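Local coordinates for hemin degrading factor (Pseudomonas aeruginosa, PDB 4MF9), which binds heme and probably takes part in heme trafficking and degradation in the bacterial cell, at residues Ala202-Arg205 and Glu206-Ala210; Arg233-Gly236 and Gly237-Glu241. All coordinates share one frame; numbering follows the deposited sequence.

Contact 1 (Ala202-Arg205 and Glu206-Ala210); sequences AALR and EGWAA
The indole of Trp208 meets Leu204 at its edge: the methyl CD2 of Leu204 lies near the ring plane, 4.2 Å from Trp208 CE3, so the leucine flanks the six-membered ring and does not sit over it. The two residues stand one turn apart on the alpha-helix 201-210, an i/i+4 pair, and their side chains run side by side in the same direction. In both, CG is anti to the backbone N (chi1 -165° in Leu204, -168° in Trp208), which sends both groups off the same flank of the helix. Other parts of the fold also meet the indole: the Trp239 ring, with the planes about 35° apart, Phe217 edge-to-face, and Leu232 from helix 228-235. The buried indole nitrogen NE1 is satisfied by the carbonyl of Arg312, next in sequence to the heme-binding Lys313, whose side chain comes within about 4 Å of that of Trp208. The tryptophan thus joins the helix to the neighbourhood of the heme pocket without lining it, since the side chain of Trp208 is about 9 Å from the heme.

Four successive i to i+4 bonds hold the backbone. Glu206 N reaches Ala202 O at 2.8 Å, and the amide of Gly207 meets Ala203 O almost straight, N to O 2.9 Å. Trp208 N and Leu204 O are 2.8 Å apart. Glu206 swings its extended chain away from the buried flank. The last of the four bonds runs from Ala209 N to Arg205 O, 3.0 Å.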
loop_
_atom_site.group_PDB
_atom_site.type_symbol
_atom_site.label_atom_id
_atom_site.label_comp_id
_atom_site.label_asym_id
_atom_site.label_seq_id
_atom_site.Cartn_x
_atom_site.Cartn_y
_atom_site.Cartn_z
ATOM N N ALA A 202 2.475 -15.065 -27.899
ATOM C CA ALA A 202 2.838 -14.205 -28.995
ATOM C C ALA A 202 2.032 -12.907 -29.038
ATOM O O ALA A 202 2.526 -11.855 -29.228
ATOM C CB ALA A 202 2.760 -15.002 -30.288
ATOM N N ALA A 203 0.754 -13.032 -28.786
ATOM C CA ALA A 203 -0.075 -11.859 -28.698
ATOM C C ALA A 203 0.314 -10.976 -27.536
ATOM O O ALA A 203 0.474 -9.840 -27.705
ATOM C CB ALA A 203 -1.541 -12.246 -28.597
ATOM N N LEU A 204 0.546 -11.587 -26.401
ATOM C CA LEU A 204 0.961 -10.859 -25.228
ATOM C C LEU A 204 2.256 -10.115 -25.471
ATOM O O LEU A 204 2.302 -8.957 -25.246
ATOM C CB LEU A 204 1.210 -11.888 -24.149
ATOM C CG LEU A 204 1.345 -11.559 -22.688
ATOM C CD1 LEU A 204 2.302 -12.483 -22.020
ATOM C CD2 LEU A 204 1.577 -10.136 -22.370
ATOM N N ARG A 205 3.221 -10.782 -26.035
ATOM C CA ARG A 205 4.485 -10.166 -26.416
ATOM C C ARG A 205 4.313 -9.070 -27.450
ATOM O O ARG A 205 4.925 -8.036 -27.368
ATOM C CB ARG A 205 5.444 -11.206 -26.959
ATOM C CG ARG A 205 6.089 -12.145 -25.993
ATOM C CD ARG A 205 7.074 -13.079 -26.709
ATOM N NE ARG A 205 8.406 -12.694 -26.288
ATOM C CZ ARG A 205 9.375 -12.201 -27.031
ATOM N NH1 ARG A 205 9.263 -12.061 -28.344
ATOM N NH2 ARG A 205 10.491 -11.876 -26.445
ATOM N N GLU A 206 3.440 -9.320 -28.411
ATOM C CA GLU A 206 3.187 -8.289 -29.391
ATOM C C GLU A 206 2.621 -7.028 -28.781
ATOM O O GLU A 206 3.150 -5.966 -28.972
ATOM C CB GLU A 206 2.270 -8.823 -30.492
ATOM C CG GLU A 206 2.057 -7.814 -31.584
ATOM C CD GLU A 206 1.343 -8.362 -32.834
ATOM O OE1 GLU A 206 1.111 -9.575 -32.965
ATOM O OE2 GLU A 206 1.039 -7.518 -33.638
ATOM N N GLY A 207 1.615 -7.199 -27.936
ATOM C CA GLY A 207 1.041 -6.096 -27.189
ATOM C C GLY A 207 2.034 -5.436 -26.246
ATOM O O GLY A 207 2.012 -4.209 -26.074
ATOM N N TRP A 208 2.901 -6.243 -25.635
ATOM C CA TRP A 208 3.931 -5.733 -24.722
ATOM C C TRP A 208 4.855 -4.761 -25.448
ATOM O O TRP A 208 5.091 -3.646 -24.981
ATOM C CB TRP A 208 4.758 -6.887 -24.136
ATOM C CG TRP A 208 5.661 -6.487 -22.971
ATOM C CD1 TRP A 208 6.637 -5.522 -22.968
ATOM C CD2 TRP A 208 5.674 -7.070 -21.662
ATOM N NE1 TRP A 208 7.243 -5.465 -21.733
ATOM C CE2 TRP A 208 6.666 -6.403 -20.913
ATOM C CE3 TRP A 208 4.939 -8.090 -21.050
ATOM C CZ2 TRP A 208 6.947 -6.734 -19.582
ATOM C CZ3 TRP A 208 5.219 -8.416 -19.733
ATOM C CH2 TRP A 208 6.213 -7.740 -19.012
ATOM N N ALA A 209 5.352 -5.180 -26.589
ATOM C CA ALA A 209 6.215 -4.385 -27.435
ATOM C C ALA A 209 5.503 -3.073 -27.874
ATOM O O ALA A 209 6.125 -2.086 -28.068
ATOM C CB ALA A 209 6.622 -5.211 -28.635
ATOM N N ALA A 210 4.196 -3.118 -27.986
ATOM C CA ALA A 210 3.369 -1.997 -28.416
ATOM C C ALA A 210 2.907 -1.028 -27.301
ATOM O O ALA A 210 2.377 0.026 -27.549
ATOM C CB ALA A 210 2.202 -2.533 -29.219
#

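Contact 2 (Arg233-Gly236 and Gly237-Glu241); sequences RLAG and GEWAE
Gly236 and Ala235 meet the following turn mainly through backbone oxygens and one methyl. The carbonyl oxygen of Gly236 takes two hydrogen bonds, from Trp239 N at 2.9 Å and from Ala240 N at 3.0 Å. The donors come from opposite faces of the carbonyl plane, the Trp239 amide well above it and that of Ala240 only 19° off, so the oxygen is gripped from two sides. Gly236 is where the chain leaves helix 228-235, and its phi of 104° suits a glycine. Gly236 to Trp239 form a type I beta-turn, which the i+4 bond from Ala240 N extends to an alpha-turn, leading into edge strand 240-243 of a nine-stranded antiparallel sheet built from both halves of the chain. A water spans its mouth, accepting from Gly236 N and donating to Ala240 O. Trp239 comes back over the end of the helix: its CB rests on the methyl of Ala235, CB to CB 3.8 Å, and its ring presents an edge to the Ala235 carbonyl, with CD1 3.4 Å from that O. Glu238 CG sits over one face of the indole, 3.7 Å above its plane but shifted toward the rim; the carboxylate beyond faces Arg205.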
loop_
_atom_site.group_PDB
_atom_site.type_symbol
_atom_site.label_atom_id
_atom_site.label_comp_id
_atom_site.label_asym_id
_atom_site.label_seq_id
_atom_site.Cartn_x
_atom_site.Cartn_y
_atom_site.Cartn_z
ATOM N N ARG A 233 6.955 -14.195 -16.856
ATOM C CA ARG A 233 7.497 -15.481 -17.194
ATOM C C ARG A 233 7.437 -15.731 -18.704
ATOM O O ARG A 233 8.286 -16.347 -19.257
ATOM C CB ARG A 233 6.599 -16.528 -16.600
ATOM C CG ARG A 233 7.254 -17.791 -16.202
ATOM C CD ARG A 233 6.680 -18.395 -14.956
ATOM N NE ARG A 233 5.301 -18.811 -15.046
ATOM C CZ ARG A 233 4.393 -18.487 -14.145
ATOM N NH1 ARG A 233 4.720 -17.728 -13.140
ATOM N NH2 ARG A 233 3.169 -18.896 -14.260
ATOM N N LEU A 234 6.361 -15.285 -19.333
ATOM C CA LEU A 234 6.131 -15.574 -20.749
ATOM C C LEU A 234 6.637 -14.457 -21.655
ATOM O O LEU A 234 6.664 -14.604 -22.883
ATOM C CB LEU A 234 4.638 -15.799 -21.003
ATOM C CG LEU A 234 3.921 -16.903 -20.230
ATOM C CD1 LEU A 234 2.447 -16.922 -20.585
ATOM C CD2 LEU A 234 4.539 -18.259 -20.497
ATOM N N ALA A 235 7.024 -13.333 -21.055
ATOM C CA ALA A 235 7.444 -12.172 -21.843
ATOM C C ALA A 235 8.754 -12.408 -22.595
ATOM O O ALA A 235 8.909 -11.977 -23.744
ATOM C CB ALA A 235 7.549 -10.947 -20.960
ATOM N N GLY A 236 9.696 -13.077 -21.942
ATOM C CA GLY A 236 11.021 -13.276 -22.516
ATOM C C GLY A 236 12.011 -12.338 -21.850
ATOM O O GLY A 236 11.632 -11.250 -21.403
ATOM N N GLY A 237 13.278 -12.751 -21.809
ATOM C CA GLY A 237 14.318 -12.042 -21.082
ATOM C C GLY A 237 14.537 -10.585 -21.432
ATOM O O GLY A 237 14.979 -9.809 -20.586
ATOM N N GLU A 238 14.219 -10.180 -22.656
ATOM C CA GLU A 238 14.387 -8.769 -22.995
ATOM C C GLU A 238 13.365 -7.882 -22.267
ATOM O O GLU A 238 13.589 -6.681 -22.089
ATOM C CB GLU A 238 14.337 -8.548 -24.512
ATOM C CG GLU A 238 12.977 -8.699 -25.165
ATOM C CD GLU A 238 12.614 -10.137 -25.478
ATOM O OE1 GLU A 238 13.057 -11.045 -24.750
ATOM O OE2 GLU A 238 11.869 -10.357 -26.456
ATOM N N TRP A 239 12.251 -8.473 -21.842
ATOM C CA TRP A 239 11.185 -7.696 -21.190
ATOM C C TRP A 239 11.149 -7.924 -19.675
ATOM O O TRP A 239 10.726 -7.047 -18.908
ATOM C CB TRP A 239 9.806 -8.038 -21.780
ATOM C CG TRP A 239 9.627 -7.722 -23.253
ATOM C CD1 TRP A 239 9.294 -8.607 -24.247
ATOM C CD2 TRP A 239 9.784 -6.442 -23.893
ATOM N NE1 TRP A 239 9.229 -7.955 -25.466
ATOM C CE2 TRP A 239 9.527 -6.629 -25.277
ATOM C CE3 TRP A 239 10.110 -5.159 -23.435
ATOM C CZ2 TRP A 239 9.586 -5.576 -26.202
ATOM C CZ3 TRP A 239 10.175 -4.112 -24.362
ATOM C CH2 TRP A 239 9.907 -4.332 -25.732
ATOM N N ALA A 240 11.563 -9.113 -19.245
ATOM C CA ALA A 240 11.481 -9.464 -17.824
ATOM C C ALA A 240 12.412 -10.611 -17.478
ATOM O O ALA A 240 12.403 -11.643 -18.153
ATOM C CB ALA A 240 10.055 -9.821 -17.452
ATOM N N GLU A 241 13.181 -10.434 -16.418
ATOM C CA GLU A 241 14.114 -11.434 -15.937
ATOM C C GLU A 241 14.000 -11.635 -14.450
ATOM O O GLU A 241 14.015 -10.708 -13.767
ATOM C CB GLU A 241 15.544 -10.989 -16.207
ATOM C CG GLU A 241 15.876 -10.596 -17.618
ATOM C CD GLU A 241 17.329 -10.135 -17.765
ATOM O OE1 GLU A 241 18.114 -10.883 -18.279
ATOM O OE2 GLU A 241 17.686 -9.064 -17.389
HETATM O O HOH W 1 10.588 -13.492 -19.111
#

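Contact 1 comes first along the chain, wholly within helix 201-210; contact 2 follows in series, at the exit of helix 228-235 into edge strand 240-243. They lie about 11 Å apart, centre to centre, on the same side of the chain's centre, and touch directly. Arg205 NE probably hydrogen-bonds to Ala235 O, 2.7 Å away; its salt bridge to Glu238 is modelled unrealistically short, so its detail is doubtful. The apolar join comes from Trp208, whose CZ3 lies 3.7 Å from Ala235 CB. Helix 201-210 thus packs beside the heme pocket: Arg228 starts helix 228-235, Lys313 ends strand 307-313, the sheet neighbour of strand 240-243, and both bind heme.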